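Local coordinates for amidohydrolase (Xanthomonas campestris pv. campestris, PDB 4DZH), which probably acts as a zinc-dependent deaminase of the ATZ/TRZ amidohydrolase family, with 5'-methylthioadenosine among its likely substrates, at residues A[169-172]-A[176-179]; A[182-187]-A[194-199]; A[336-341]-A[401-406]. All blocks are in the same frame, centred on the assembly; numbering follows the deposited sequence.

Contact 1. Residues A[169-172]-A[176-179]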
loop_
_atom_site.group_PDB
_atom_site.type_symbol
_atom_site.label_atom_id
_atom_site.label_comp_id
_atom_site.label_asym_id
_atom_site.label_seq_id
_atom_site.Cartn_x
_atom_site.Cartn_y
_atom_site.Cartn_z
ATOM N N ALA A 169 -21.594 16.437 21.634
ATOM C CA ALA A 169 -22.535 15.524 22.260
ATOM C C ALA A 169 -21.898 14.812 23.452
ATOM O O ALA A 169 -22.579 14.434 24.421
ATOM C CB ALA A 169 -23.004 14.510 21.236
ATOM N N TRP A 170 -20.587 14.616 23.372
ATOM C CA TRP A 170 -19.843 13.989 24.462
ATOM C C TRP A 170 -19.810 14.811 25.763
ATOM O O TRP A 170 -19.994 14.289 26.876
ATOM C CB TRP A 170 -18.432 13.680 23.971
ATOM C CG TRP A 170 -17.505 13.059 24.971
ATOM C CD1 TRP A 170 -16.287 13.554 25.353
ATOM C CD2 TRP A 170 -17.690 11.834 25.708
ATOM N NE1 TRP A 170 -15.708 12.721 26.275
ATOM C CE2 TRP A 170 -16.547 11.661 26.519
ATOM C CE3 TRP A 170 -18.722 10.893 25.790
ATOM C CZ2 TRP A 170 -16.382 10.565 27.368
ATOM C CZ3 TRP A 170 -18.557 9.794 26.642
ATOM C CH2 TRP A 170 -17.393 9.646 27.418
ATOM N N ALA A 171 -19.583 16.111 25.638
ATOM C CA ALA A 171 -19.438 16.970 26.796
ATOM C C ALA A 171 -19.610 18.422 26.349
ATOM O O ALA A 171 -19.123 18.834 25.287
ATOM C CB ALA A 171 -18.068 16.803 27.408
ATOM N N SER A 172 -20.318 19.204 27.153
ATOM C CA SER A 172 -20.597 20.573 26.724
ATOM C C SER A 172 -19.748 21.639 27.448
ATOM O O SER A 172 -19.802 22.830 27.108
ATOM C CB SER A 172 -22.101 20.858 26.816
ATOM O OG SER A 172 -22.541 20.839 28.163
ATOM N N GLU A 176 -17.213 18.998 32.246
ATOM C CA GLU A 176 -17.779 17.735 31.794
ATOM C C GLU A 176 -16.714 16.895 31.074
ATOM O O GLU A 176 -16.652 15.701 31.313
ATOM C CB GLU A 176 -19.031 17.916 30.939
ATOM C CG GLU A 176 -19.812 16.629 30.673
ATOM C CD GLU A 176 -21.103 16.881 29.926
ATOM O OE1 GLU A 176 -21.473 18.078 29.779
ATOM O OE2 GLU A 176 -21.740 15.888 29.481
ATOM N N TYR A 177 -15.862 17.507 30.255
ATOM C CA TYR A 177 -14.850 16.712 29.559
ATOM C C TYR A 177 -13.931 16.056 30.584
ATOM O O TYR A 177 -13.590 14.867 30.474
ATOM C CB TYR A 177 -14.007 17.573 28.591
ATOM C CG TYR A 177 -14.682 17.821 27.233
ATOM C CD1 TYR A 177 -14.731 16.827 26.250
ATOM C CD2 TYR A 177 -15.240 19.083 26.927
ATOM C CE1 TYR A 177 -15.363 17.061 25.019
ATOM C CE2 TYR A 177 -15.851 19.321 25.689
ATOM C CZ TYR A 177 -15.903 18.319 24.741
ATOM O OH TYR A 177 -16.506 18.532 23.504
ATOM N N PHE A 178 -13.521 16.817 31.583
ATOM C CA PHE A 178 -12.641 16.245 32.588
ATOM C C PHE A 178 -13.369 15.246 33.516
ATOM O O PHE A 178 -12.743 14.287 33.960
ATOM C CB PHE A 178 -11.890 17.343 33.359
ATOM C CG PHE A 178 -10.784 17.996 32.541
ATOM C CD1 PHE A 178 -9.536 17.387 32.419
ATOM C CD2 PHE A 178 -11.001 19.213 31.885
ATOM C CE1 PHE A 178 -8.520 17.978 31.667
ATOM C CE2 PHE A 178 -9.976 19.836 31.142
ATOM C CZ PHE A 178 -8.738 19.230 31.039
ATOM N N ALA A 179 -14.671 15.439 33.764
ATOM C CA ALA A 179 -15.434 14.502 34.615
ATOM C C ALA A 179 -15.503 13.158 33.883
ATOM O O ALA A 179 -15.200 12.115 34.475
ATOM C CB ALA A 179 -16.830 15.031 34.885
HETATM O O HOH W 1 -23.673 15.366 27.048
HETATM O O HOH W 2 -13.427 13.355 27.973
#
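The carboxylate oxygen OE1 of E176 takes one sound bond and one weak bond from S172. The sound bond comes from the backbone, S172 N to E176 OE1 at 3.1 Å with an almost straight N-H...O angle of 175°, and the N-H arrives from well above the carboxylate plane. The weak bond runs from S172 OG to the same oxygen at 3.4 Å. With CG of E176 anti to its backbone N and the chain extended beyond it, the glutamate reaches back over A171, whose CB lies 3.7 Å from E176 CG.

That same methyl also sits squarely on the Y177 ring, a CH-pi contact in which A171 CB is 3.4 Å from the ring centroid and only 6° off the ring normal. W170 adds the edge of its indole: W170 CD1 comes within 3.6 Å of Y177 CE1, the two ring planes being inclined at 60°. A water that accepts from W170 NE1 and donates to Y177 O ties indole and helix backbone together, while the Y177 hydroxyl hydrogen-bonds to F166 O and T168 OG1.

The contact thus folds the loop that follows strand 156-163 back against the first turns of helix 174-188. Y177 packs against I163 of that strand, and the neighbouring F178 packs on helix 208-221.

Contact 2. Residues A[182-187]-A[194-199]; sequences GELHDQ and ISTAFA. With ZN (zinc ion), chain H.
H185 and T196 bring the two backbones to their closest approach, with CA atoms 5.8 Å apart, where helix 174-188 lies against the start of strand 194-200. Residues 182-187 are regular helix, as the bond from D186 N to G182 O indicates, and residues 194-199 are extended. The pair forms the second half of a beta-alpha-beta crossover, in which the helix connects strand 156-163 to its parallel neighbour 194-200 in the barrel.

T196 points at the helix and divides its two branches between adjacent helical residues. Its methyl meets L184, with T196 CG2 3.6 Å from L184 CG, and the two side chains run past one another in opposite directions. L184 extends this apolar layer to V159 and A161 of strand 156-163. The hydroxyl branch goes to H185 instead: T196 OG1 lies 3.7 Å from H185 CB, near the plane of the imidazole at its edge, in van der Waals contact without a hydrogen bond.

The H185 and T196 side chains cross at about a right angle, and the ring continues to a zinc ion, which H185 NE2 binds at 2.0 Å. CG of H185 stands anti to the backbone N (chi1 167°), which carries the ring outward from the helix, toward the metal. On its other nitrogen, H185 ND1 donates to D186 OD1 at 3.1 Å, the acceptor lying close to the ring plane and being approached on the anti side of the carboxylate.

Three waters and the carbonyl oxygen of L221 complete the zinc shell, a site separate from the one formed by H79, H81, H228 and D316. Gripped at both nitrogens, the imidazole has little freedom to rotate, and the carboxylate behind it probably makes NE2 a stronger electron-pair donor to the zinc.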
loop_
_atom_site.group_PDB
_atom_site.type_symbol
_atom_site.label_atom_id
_atom_site.label_comp_id
_atom_site.label_asym_id
_atom_site.label_seq_id
_atom_site.Cartn_x
_atom_site.Cartn_y
_atom_site.Cartn_z
ATOM N N GLY A 182 -12.104 11.459 34.054
ATOM C CA GLY A 182 -11.890 10.852 35.353
ATOM C C GLY A 182 -12.702 9.588 35.527
ATOM O O GLY A 182 -12.221 8.606 36.106
ATOM N N GLU A 183 -13.928 9.589 35.013
ATOM C CA GLU A 183 -14.768 8.395 35.116
ATOM C C GLU A 183 -14.155 7.241 34.310
ATOM O O GLU A 183 -14.166 6.089 34.744
ATOM C CB GLU A 183 -16.193 8.674 34.635
ATOM C CG GLU A 183 -17.007 9.583 35.579
ATOM C CD GLU A 183 -18.315 10.085 34.959
ATOM O OE1 GLU A 183 -18.871 9.405 34.063
ATOM O OE2 GLU A 183 -18.788 11.174 35.372
ATOM N N LEU A 184 -13.578 7.566 33.158
ATOM C CA LEU A 184 -13.003 6.546 32.300
ATOM C C LEU A 184 -11.822 5.912 33.003
ATOM O O LEU A 184 -11.689 4.690 33.037
ATOM C CB LEU A 184 -12.559 7.156 30.964
ATOM C CG LEU A 184 -12.021 6.143 29.947
ATOM C CD1 LEU A 184 -13.130 5.260 29.342
ATOM C CD2 LEU A 184 -11.192 6.862 28.850
ATOM N N HIS A 185 -10.948 6.738 33.554
ATOM C CA HIS A 185 -9.794 6.224 34.277
ATOM C C HIS A 185 -10.173 5.330 35.469
ATOM O O HIS A 185 -9.604 4.252 35.633
ATOM C CB HIS A 185 -8.894 7.387 34.729
ATOM C CG HIS A 185 -7.862 6.978 35.733
ATOM N ND1 HIS A 185 -8.119 6.942 37.089
ATOM C CD2 HIS A 185 -6.584 6.546 35.579
ATOM C CE1 HIS A 185 -7.040 6.518 37.728
ATOM N NE2 HIS A 185 -6.100 6.263 36.835
ATOM N N ASP A 186 -11.132 5.768 36.281
ATOM C CA ASP A 186 -11.571 5.001 37.463
ATOM C C ASP A 186 -12.188 3.646 37.051
ATOM O O ASP A 186 -11.936 2.633 37.691
ATOM C CB ASP A 186 -12.565 5.831 38.288
ATOM C CG ASP A 186 -11.928 7.111 38.861
ATOM O OD1 ASP A 186 -10.676 7.253 38.787
ATOM O OD2 ASP A 186 -12.668 7.980 39.395
ATOM N N GLN A 187 -12.978 3.621 35.975
ATOM C CA GLN A 187 -13.641 2.389 35.515
ATOM C C GLN A 187 -12.618 1.337 35.085
ATOM O O GLN A 187 -12.836 0.117 35.247
ATOM C CB GLN A 187 -14.554 2.706 34.316
ATOM C CG GLN A 187 -15.538 1.599 33.940
ATOM C CD GLN A 187 -16.631 1.429 34.997
ATOM O OE1 GLN A 187 -16.774 2.263 35.898
ATOM N NE2 GLN A 187 -17.410 0.361 34.883
ATOM N N ILE A 194 -7.395 -2.946 28.833
ATOM C CA ILE A 194 -7.727 -1.546 28.569
ATOM C C ILE A 194 -7.009 -0.644 29.547
ATOM O O ILE A 194 -7.057 -0.860 30.789
ATOM C CB ILE A 194 -9.226 -1.290 28.730
ATOM C CG1 ILE A 194 -10.070 -2.281 27.885
ATOM C CG2 ILE A 194 -9.553 0.201 28.452
ATOM C CD1 ILE A 194 -9.817 -2.192 26.399
ATOM N N SER A 195 -6.293 0.328 28.988
ATOM C CA SER A 195 -5.752 1.432 29.774
ATOM C C SER A 195 -6.276 2.755 29.202
ATOM O O SER A 195 -6.845 2.800 28.083
ATOM C CB SER A 195 -4.219 1.410 29.782
ATOM O OG SER A 195 -3.744 0.245 30.444
ATOM N N THR A 196 -6.070 3.830 29.960
ATOM C CA THR A 196 -6.663 5.096 29.576
ATOM C C THR A 196 -5.628 6.201 29.456
ATOM O O THR A 196 -4.579 6.158 30.108
ATOM C CB THR A 196 -7.757 5.537 30.560
ATOM O OG1 THR A 196 -7.196 5.780 31.864
ATOM C CG2 THR A 196 -8.864 4.458 30.653
ATOM N N ALA A 197 -5.933 7.185 28.612
ATOM C CA ALA A 197 -5.011 8.315 28.397
ATOM C C ALA A 197 -5.830 9.586 28.273
ATOM O O ALA A 197 -7.034 9.519 28.034
ATOM C CB ALA A 197 -4.232 8.108 27.078
ATOM N N PHE A 198 -5.195 10.742 28.483
ATOM C CA PHE A 198 -5.813 11.986 28.089
ATOM C C PHE A 198 -5.553 12.219 26.619
ATOM O O PHE A 198 -4.450 11.961 26.133
ATOM C CB PHE A 198 -5.233 13.128 28.894
ATOM C CG PHE A 198 -5.835 13.249 30.281
ATOM C CD1 PHE A 198 -7.084 13.857 30.459
ATOM C CD2 PHE A 198 -5.175 12.732 31.396
ATOM C CE1 PHE A 198 -7.649 13.959 31.730
ATOM C CE2 PHE A 198 -5.732 12.828 32.668
ATOM C CZ PHE A 198 -6.961 13.445 32.850
ATOM N N ALA A 199 -6.558 12.728 25.915
ATOM C CA ALA A 199 -6.424 13.044 24.506
ATOM C C ALA A 199 -6.844 14.487 24.222
ATOM O O ALA A 199 -7.879 14.728 23.577
ATOM C CB ALA A 199 -7.242 12.065 23.650
HETATM ZN ZN ZN H . -4.245 5.697 37.462
HETATM O O HOH W 3 -3.367 4.912 35.654
HETATM O O HOH W 4 -4.442 3.607 37.670
HETATM O O HOH W 5 -4.039 6.318 39.581
#

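Contact 3. Residues A[336-341]-A[401-406]; sequences LAKAVA and LIYAAG
A buried lysine-tyrosine bridge at the subunit interface links helix 326-341 to the end of helix 397-403. K338 and Y403 approach from opposite directions and touch through their polar ends, with K338 NZ donating to Y403 OH at 2.8 Å. The ammonium lies near the plane of the phenol ring, beyond its hydroxyl edge, and the neighbouring K338 CE is 3.3 Å from Y403 OH. The lysine chain is stretched through its middle and bends only at the last torsion (chi4 65°), which turns NZ from the line of the methylenes.

Two backbone carbonyls share this ammonium with the phenol: A334 O, one turn earlier in the same helix, and A346 O in the loop beyond the helix. Three acceptors can therefore use its three N-H groups, which would account for a lysine being accommodated in a buried position.

In the amidohydrolase fold, helix 326-341 follows the last parallel barrel strand, 310-313, whereas helix 397-403 comes later, between strands 381-385 and 410-415 of the mixed sheet. The bridge thus joins segments 60 residues apart in sequence. The chain leaves helical geometry at A404, immediately after Y403, which places the tyrosine at the helix end. One ring face of Y403 carries its neighbour's methyl, I402 CG2, 3.7 Å above the plane and offset toward the rim.

The second subunit completes the surroundings. D93 of that subunit hydrogen-bonds to Y403 OH through its OD1, K293 of the same subunit makes a cation-pi contact with the ring, and L292 of that chain packs on K338. The same D93 OD1 also forms a long, weak ion pair with K338 and may partly offset its charge, and a bound magnesium ion lies about 7 Å from the Y403 side chain.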
loop_
_atom_site.group_PDB
_atom_site.type_symbol
_atom_site.label_atom_id
_atom_site.label_comp_id
_atom_site.label_asym_id
_atom_site.label_seq_id
_atom_site.Cartn_x
_atom_site.Cartn_y
_atom_site.Cartn_z
ATOM N N LEU A 336 8.706 5.921 2.168
ATOM C CA LEU A 336 8.687 7.375 2.253
ATOM C C LEU A 336 9.902 7.840 3.045
ATOM O O LEU A 336 10.463 8.883 2.739
ATOM C CB LEU A 336 7.413 7.850 2.990
ATOM C CG LEU A 336 7.333 9.394 3.037
ATOM C CD1 LEU A 336 7.123 9.960 1.698
ATOM C CD2 LEU A 336 6.142 9.710 3.911
ATOM N N ALA A 337 10.300 7.088 4.063
ATOM C CA ALA A 337 11.379 7.576 4.927
ATOM C C ALA A 337 12.674 7.742 4.122
ATOM O O ALA A 337 13.446 8.704 4.333
ATOM C CB ALA A 337 11.586 6.651 6.116
ATOM N N LYS A 338 12.898 6.835 3.172
ATOM C CA LYS A 338 14.104 6.850 2.346
ATOM C C LYS A 338 14.108 8.076 1.427
ATOM O O LYS A 338 15.141 8.758 1.275
ATOM C CB LYS A 338 14.180 5.539 1.537
ATOM C CG LYS A 338 14.381 4.330 2.436
ATOM C CD LYS A 338 13.866 3.018 1.761
ATOM C CE LYS A 338 14.091 1.782 2.602
ATOM N NZ LYS A 338 13.337 1.735 3.912
ATOM N N ALA A 339 12.958 8.411 0.855
ATOM C CA ALA A 339 12.884 9.466 -0.141
ATOM C C ALA A 339 13.005 10.818 0.574
ATOM O O ALA A 339 13.732 11.731 0.102
ATOM C CB ALA A 339 11.592 9.402 -0.879
ATOM N N VAL A 340 12.312 10.939 1.700
ATOM C CA VAL A 340 12.364 12.169 2.510
ATOM C C VAL A 340 13.785 12.432 2.994
ATOM O O VAL A 340 14.258 13.587 2.949
ATOM C CB VAL A 340 11.361 12.127 3.678
ATOM C CG1 VAL A 340 11.687 13.243 4.760
ATOM C CG2 VAL A 340 9.939 12.251 3.120
ATOM N N ALA A 341 14.463 11.387 3.468
ATOM C CA ALA A 341 15.826 11.520 3.963
ATOM C C ALA A 341 16.890 11.498 2.866
ATOM O O ALA A 341 18.085 11.705 3.163
ATOM C CB ALA A 341 16.113 10.441 4.997
ATOM N N LEU A 401 7.951 -9.165 4.975
ATOM C CA LEU A 401 6.834 -8.692 5.785
ATOM C C LEU A 401 6.560 -7.216 5.532
ATOM O O LEU A 401 5.392 -6.768 5.564
ATOM C CB LEU A 401 7.172 -8.875 7.267
ATOM C CG LEU A 401 7.053 -10.343 7.653
ATOM C CD1 LEU A 401 7.642 -10.525 9.088
ATOM C CD2 LEU A 401 5.650 -10.843 7.629
ATOM N N ILE A 402 7.607 -6.462 5.257
ATOM C CA ILE A 402 7.444 -5.020 5.066
ATOM C C ILE A 402 7.155 -4.623 3.615
ATOM O O ILE A 402 6.284 -3.773 3.367
ATOM C CB ILE A 402 8.683 -4.295 5.583
ATOM C CG1 ILE A 402 8.839 -4.503 7.117
ATOM C CG2 ILE A 402 8.604 -2.796 5.293
ATOM C CD1 ILE A 402 7.744 -3.819 7.912
ATOM N N TYR A 403 7.849 -5.234 2.647
ATOM C CA TYR A 403 7.774 -4.738 1.284
ATOM C C TYR A 403 6.948 -5.589 0.347
ATOM O O TYR A 403 6.779 -5.211 -0.842
ATOM C CB TYR A 403 9.172 -4.583 0.698
ATOM C CG TYR A 403 10.085 -3.615 1.468
ATOM C CD1 TYR A 403 9.731 -2.278 1.654
ATOM C CD2 TYR A 403 11.288 -4.060 2.022
ATOM C CE1 TYR A 403 10.547 -1.397 2.357
ATOM C CE2 TYR A 403 12.117 -3.181 2.745
ATOM C CZ TYR A 403 11.734 -1.853 2.900
ATOM O OH TYR A 403 12.533 -0.958 3.590
ATOM N N ALA A 404 6.462 -6.727 0.794
ATOM C CA ALA A 404 5.666 -7.578 -0.128
ATOM C C ALA A 404 4.372 -8.180 0.454
ATOM O O ALA A 404 3.379 -8.361 -0.284
ATOM C CB ALA A 404 6.538 -8.719 -0.721
ATOM N N ALA A 405 4.361 -8.548 1.740
ATOM C CA ALA A 405 3.194 -9.165 2.326
ATOM C C ALA A 405 2.033 -8.207 2.339
ATOM O O ALA A 405 2.188 -7.016 2.706
ATOM C CB ALA A 405 3.509 -9.600 3.757
ATOM N N GLY A 406 0.862 -8.705 1.964
ATOM C CA GLY A 406 -0.361 -7.963 2.157
ATOM C C GLY A 406 -1.110 -8.398 3.396
ATOM O O GLY A 406 -0.928 -9.504 3.897
#

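All three contacts are largely buried, but contact 1 alone has touching residues at the surface, S172 and partly E176. Contacts 1 and 2 share helix 174-188, one securing its beginning to the preceding loop and the other setting its later turns on the next strand. They touch where F178 CD1 meets F198 CE1 at 4.0 Å. Contact 3 lies on the opposite side of the chain's centre, its own centre about 40 Å from that of contact 1 and 35 Å from that of contact 2. Aromatic packing and a carboxylate bond serve contact 1, and apolar packing beside a metal ligand serves contact 2. Contact 3 rests on a single lysine-to-hydroxyl hydrogen bond, and another subunit supplies further partners.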